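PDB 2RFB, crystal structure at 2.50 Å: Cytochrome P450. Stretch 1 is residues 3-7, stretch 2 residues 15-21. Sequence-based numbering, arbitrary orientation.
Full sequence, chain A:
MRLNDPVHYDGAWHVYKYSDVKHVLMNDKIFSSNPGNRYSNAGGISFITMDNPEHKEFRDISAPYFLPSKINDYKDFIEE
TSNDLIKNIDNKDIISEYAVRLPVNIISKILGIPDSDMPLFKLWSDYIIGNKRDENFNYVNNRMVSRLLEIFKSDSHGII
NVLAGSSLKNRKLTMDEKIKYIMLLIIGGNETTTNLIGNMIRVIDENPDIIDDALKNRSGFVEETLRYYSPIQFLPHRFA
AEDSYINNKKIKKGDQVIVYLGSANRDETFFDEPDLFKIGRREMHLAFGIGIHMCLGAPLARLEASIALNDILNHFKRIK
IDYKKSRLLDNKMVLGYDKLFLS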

ATOM      1  N   LEU A   3      22.487   9.545  -7.127  1.00 85.75           N
ATOM      2  CA  LEU A   3      21.715   8.558  -7.951  1.00 85.13           C
ATOM      3  C   LEU A   3      22.075   8.603  -9.448  1.00 85.34           C
ATOM      4  O   LEU A   3      22.739   9.554  -9.930  1.00 84.84           O
ATOM      5  N   ASN A   4      21.639   7.549 -10.158  1.00 84.64           N
ATOM      6  CA  ASN A   4      21.959   7.355 -11.573  1.00 83.81           C
ATOM      7  C   ASN A   4      20.899   7.924 -12.558  1.00 81.49           C
ATOM      8  O   ASN A   4      19.695   7.955 -12.290  1.00 81.45           O
ATOM      9  N   ASP A   5      21.372   8.376 -13.702  1.00 78.86           N
ATOM     10  CA  ASP A   5      20.507   8.623 -14.846  1.00 76.34           C
ATOM     11  C   ASP A   5      19.928   7.233 -15.326  1.00 75.09           C
ATOM     12  O   ASP A   5      20.431   6.190 -14.899  1.00 73.94           O
ATOM     13  N   PRO A   6      18.854   7.222 -16.161  1.00 73.30           N
ATOM     14  CA  PRO A   6      18.142   5.985 -16.524  1.00 72.02           C
ATOM     15  C   PRO A   6      19.023   4.994 -17.252  1.00 68.84           C
ATOM     16  O   PRO A   6      19.720   5.371 -18.162  1.00 68.54           O
ATOM     17  N   VAL A   7      19.000   3.744 -16.845  1.00 66.25           N
ATOM     18  CA  VAL A   7      19.714   2.727 -17.579  1.00 64.90           C
ATOM     19  C   VAL A   7      18.784   1.648 -18.146  1.00 64.04           C
ATOM     20  O   VAL A   7      17.711   1.341 -17.582  1.00 63.52           O
ATOM     21  N   VAL A  15      14.730   3.749 -13.656  1.00 60.65           N
ATOM     22  CA  VAL A  15      14.666   5.197 -13.378  1.00 61.30           C
ATOM     23  C   VAL A  15      14.748   5.425 -11.909  1.00 62.18           C
ATOM     24  O   VAL A  15      13.926   4.902 -11.130  1.00 63.11           O
ATOM     25  N   TYR A  16      15.753   6.189 -11.515  1.00 62.53           N
ATOM     26  CA  TYR A  16      16.169   6.271 -10.113  1.00 62.59           C
ATOM     27  C   TYR A  16      16.069   7.641  -9.475  1.00 62.24           C
ATOM     28  O   TYR A  16      15.798   7.727  -8.294  1.00 64.26           O
ATOM     29  N   LYS A  17      16.372   8.690 -10.229  1.00 61.99           N
ATOM     30  CA  LYS A  17      16.415  10.041  -9.733  1.00 62.72           C
ATOM     31  C   LYS A  17      15.028  10.503  -9.472  1.00 62.32           C
ATOM     32  O   LYS A  17      14.114  10.174 -10.223  1.00 62.73           O
ATOM     33  N   TYR A  18      14.868  11.272  -8.399  1.00 62.80           N
ATOM     34  CA  TYR A  18      13.561  11.781  -7.991  1.00 63.07           C
ATOM     35  C   TYR A  18      12.875  12.568  -9.105  1.00 63.19           C
ATOM     36  O   TYR A  18      11.735  12.287  -9.410  1.00 63.57           O
ATOM     37  N   SER A  19      13.542  13.526  -9.741  1.00 62.97           N
ATOM     38  CA  SER A  19      12.849  14.225 -10.804  1.00 64.30           C
ATOM     39  C   SER A  19      12.454  13.345 -11.955  1.00 63.70           C
ATOM     40  O   SER A  19      11.458  13.641 -12.610  1.00 64.18           O
ATOM     41  N   ASP A  20      13.205  12.272 -12.218  1.00 62.67           N
ATOM     42  CA  ASP A  20      12.856  11.392 -13.330  1.00 61.89           C
ATOM     43  C   ASP A  20      11.710  10.472 -12.943  1.00 61.31           C
ATOM     44  O   ASP A  20      10.802  10.246 -13.743  1.00 60.91           O
ATOM     45  N   VAL A  21      11.736   9.934 -11.720  1.00 60.98           N
ATOM     46  CA  VAL A  21      10.623   9.111 -11.248  1.00 60.69           C
ATOM     47  C   VAL A  21       9.333   9.919 -11.361  1.00 61.45           C
ATOM     48  O   VAL A  21       8.366   9.485 -11.985  1.00 62.43           O
TER

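The most unusual feature of this contact is a single charged link of striking shortness: Lys 17 NZ lies 2.4 Å from Asp 5 OD1, a hydrogen bond within a salt bridge and the one hydrogen bond between the two stretches. The value deserves caution, because Asp 5 OD1 also sits too close to a neighbouring atom in the model, so the pairing is more secure than its exact length.

How the two charges meet is instructive, since neither side chain starts out aimed at the other stretch. The CA-to-CB bond of Asp 5 points away and that of Lys 17 sideways, yet both ends come nearer. Asp 5 does this with chi1 m. Lys 17 runs m, t, m, t, and the turn at chi3 (-90°) separates two extended segments. On the way its CG passes 3.4 Å from Asn 4 O, so the aliphatic part of the lysine lies along the backbone of stretch 1 while the amine reaches the carboxylate. The same amine has a second, long salt bridge inside its own stretch, Lys 17 NZ to Asp 20 OD2 at 3.8 Å, again with a carboxylate oxygen whose place is less sure. One cation is thus shared by two acids, one from each stretch.

Lys 17 has a backbone role as well. It occupies the N-cap position, and its O accepts from Val 21 N at 2.8 Å and, weakly, from Asp 20 N at 3.0 Å. In the first turn of that helix, the CA-to-CB bond of Asp 20 points toward stretch 1, where OD2 comes within 4.1 Å of Pro 6 CD. Tyr 18, Ser 19 and Val 21 make no contact across the interface.

Tyr 16 gives up the most surface to the other stretch. Its CA-to-CB bond points toward stretch 1, and with chi1 m and chi2 105° the ring presents its edge to the neighbours there: Asn 4 O, Asp 5 O and Val 7 CG2 all lie near the ring plane. Val 7, also m, brings CG2 to 4.2 Å from Tyr 16 CE1, and Asp 5 O is 4.2 Å from Tyr 16 CD1. Asn 4 contributes CB, 4.0 Å from Tyr 16 CD1, and its O is 3.7 Å from Tyr 16 CB.

Leu 3 and Pro 6 supply further contacts. Leu 3 points toward stretch 2 as m, t, which sets CD1 3.9 Å from Lys 17 CA and in close van der Waals contact with a backbone carbonyl, 3.2 Å from Tyr 16 O; its CB makes an apolar pair with Tyr 16 CB at 4.5 Å. Pro 6, with a C-gamma exo pucker, and Val 15, chi1 t, are both buried, and Pro 6 CB forms an apolar pair with Val 15 CG2 at 4.3 Å where the CA atoms come closest, Pro 6 CA to Val 15 CA 4.8 Å.

The rule to read here is economy: a modest 437 Å² of buried surface combines one long cationic side chain, one ring met at its edge and a few small apolar contacts.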

ATOM      1  CB  LEU A   3      20.217   8.743  -7.756  1.00 84.59           C
ATOM      2  CG  LEU A   3      19.657   8.768  -6.327  1.00 83.20           C
ATOM      3  CD1 LEU A   3      18.178   8.881  -6.466  1.00 82.61           C
ATOM      4  CD2 LEU A   3      20.037   7.559  -5.420  1.00 82.40           C
ATOM      5  CB  ASN A   4      22.197   5.847 -11.857  1.00 84.86           C
ATOM      6  CG  ASN A   4      23.561   5.318 -11.312  1.00 88.56           C
ATOM      7  OD1 ASN A   4      24.642   5.864 -11.615  1.00 91.73           O
ATOM      8  ND2 ASN A   4      23.504   4.229 -10.532  1.00 90.22           N
ATOM      9  CB  ASP A   5      21.322   9.409 -15.898  1.00 76.32           C
ATOM     10  CG  ASP A   5      21.900  10.748 -15.308  1.00 79.22           C
ATOM     11  OD1 ASP A   5      21.426  11.206 -14.233  1.00 79.63           O
ATOM     12  OD2 ASP A   5      22.820  11.371 -15.903  1.00 81.61           O
ATOM     13  CB  PRO A   6      17.073   6.482 -17.496  1.00 71.52           C
ATOM     14  CG  PRO A   6      16.830   7.868 -17.071  1.00 73.64           C
ATOM     15  CD  PRO A   6      18.222   8.382 -16.806  1.00 73.71           C
ATOM     16  CB  VAL A   7      20.837   2.072 -16.745  1.00 65.06           C
ATOM     17  CG1 VAL A   7      21.862   3.115 -16.292  1.00 64.19           C
ATOM     18  CG2 VAL A   7      20.267   1.277 -15.562  1.00 65.96           C
ATOM     19  CB  VAL A  15      13.374   5.807 -13.942  1.00 61.98           C
ATOM     20  CG1 VAL A  15      13.239   7.297 -13.602  1.00 60.05           C
ATOM     21  CG2 VAL A  15      13.364   5.620 -15.484  1.00 62.97           C
ATOM     22  CB  TYR A  16      17.639   5.872 -10.001  1.00 63.14           C
ATOM     23  CG  TYR A  16      17.934   4.480 -10.414  1.00 64.69           C
ATOM     24  CD1 TYR A  16      18.564   4.228 -11.628  1.00 64.13           C
ATOM     25  CD2 TYR A  16      17.600   3.392  -9.582  1.00 63.84           C
ATOM     26  CE1 TYR A  16      18.855   2.942 -12.004  1.00 65.13           C
ATOM     27  CE2 TYR A  16      17.887   2.084  -9.960  1.00 63.74           C
ATOM     28  CZ  TYR A  16      18.502   1.878 -11.180  1.00 66.07           C
ATOM     29  OH  TYR A  16      18.823   0.600 -11.597  1.00 68.86           O
ATOM     30  CB  LYS A  17      16.994  10.984 -10.779  1.00 64.24           C
ATOM     31  CG  LYS A  17      18.475  10.884 -11.022  1.00 66.96           C
ATOM     32  CD  LYS A  17      18.890  12.026 -11.932  1.00 74.98           C
ATOM     33  CE  LYS A  17      18.837  11.708 -13.439  1.00 78.21           C
ATOM     34  NZ  LYS A  17      19.593  12.780 -14.229  1.00 81.95           N
ATOM     35  CB  TYR A  18      13.696  12.613  -6.723  1.00 63.46           C
ATOM     36  CG  TYR A  18      12.409  13.183  -6.133  1.00 63.12           C
ATOM     37  CD1 TYR A  18      11.931  12.731  -4.914  1.00 62.05           C
ATOM     38  CD2 TYR A  18      11.722  14.235  -6.766  1.00 64.09           C
ATOM     39  CE1 TYR A  18      10.761  13.261  -4.358  1.00 64.00           C
ATOM     40  CE2 TYR A  18      10.562  14.784  -6.225  1.00 62.95           C
ATOM     41  CZ  TYR A  18      10.089  14.309  -5.007  1.00 65.31           C
ATOM     42  OH  TYR A  18       8.918  14.849  -4.467  1.00 65.53           O
ATOM     43  CB  SER A  19      13.618  15.433 -11.323  1.00 65.14           C
ATOM     44  OG  SER A  19      14.964  15.083 -11.410  1.00 72.65           O
ATOM     45  CB  ASP A  20      14.064  10.588 -13.775  1.00 62.63           C
ATOM     46  CG  ASP A  20      15.101  11.433 -14.423  1.00 65.32           C
ATOM     47  OD1 ASP A  20      14.762  12.497 -15.004  1.00 67.11           O
ATOM     48  OD2 ASP A  20      16.274  11.026 -14.378  1.00 70.94           O
ATOM     49  CB  VAL A  21      10.849   8.540  -9.811  1.00 60.60           C
ATOM     50  CG1 VAL A  21       9.588   7.843  -9.284  1.00 58.77           C
ATOM     51  CG2 VAL A  21      12.042   7.531  -9.791  1.00 59.34           C
TER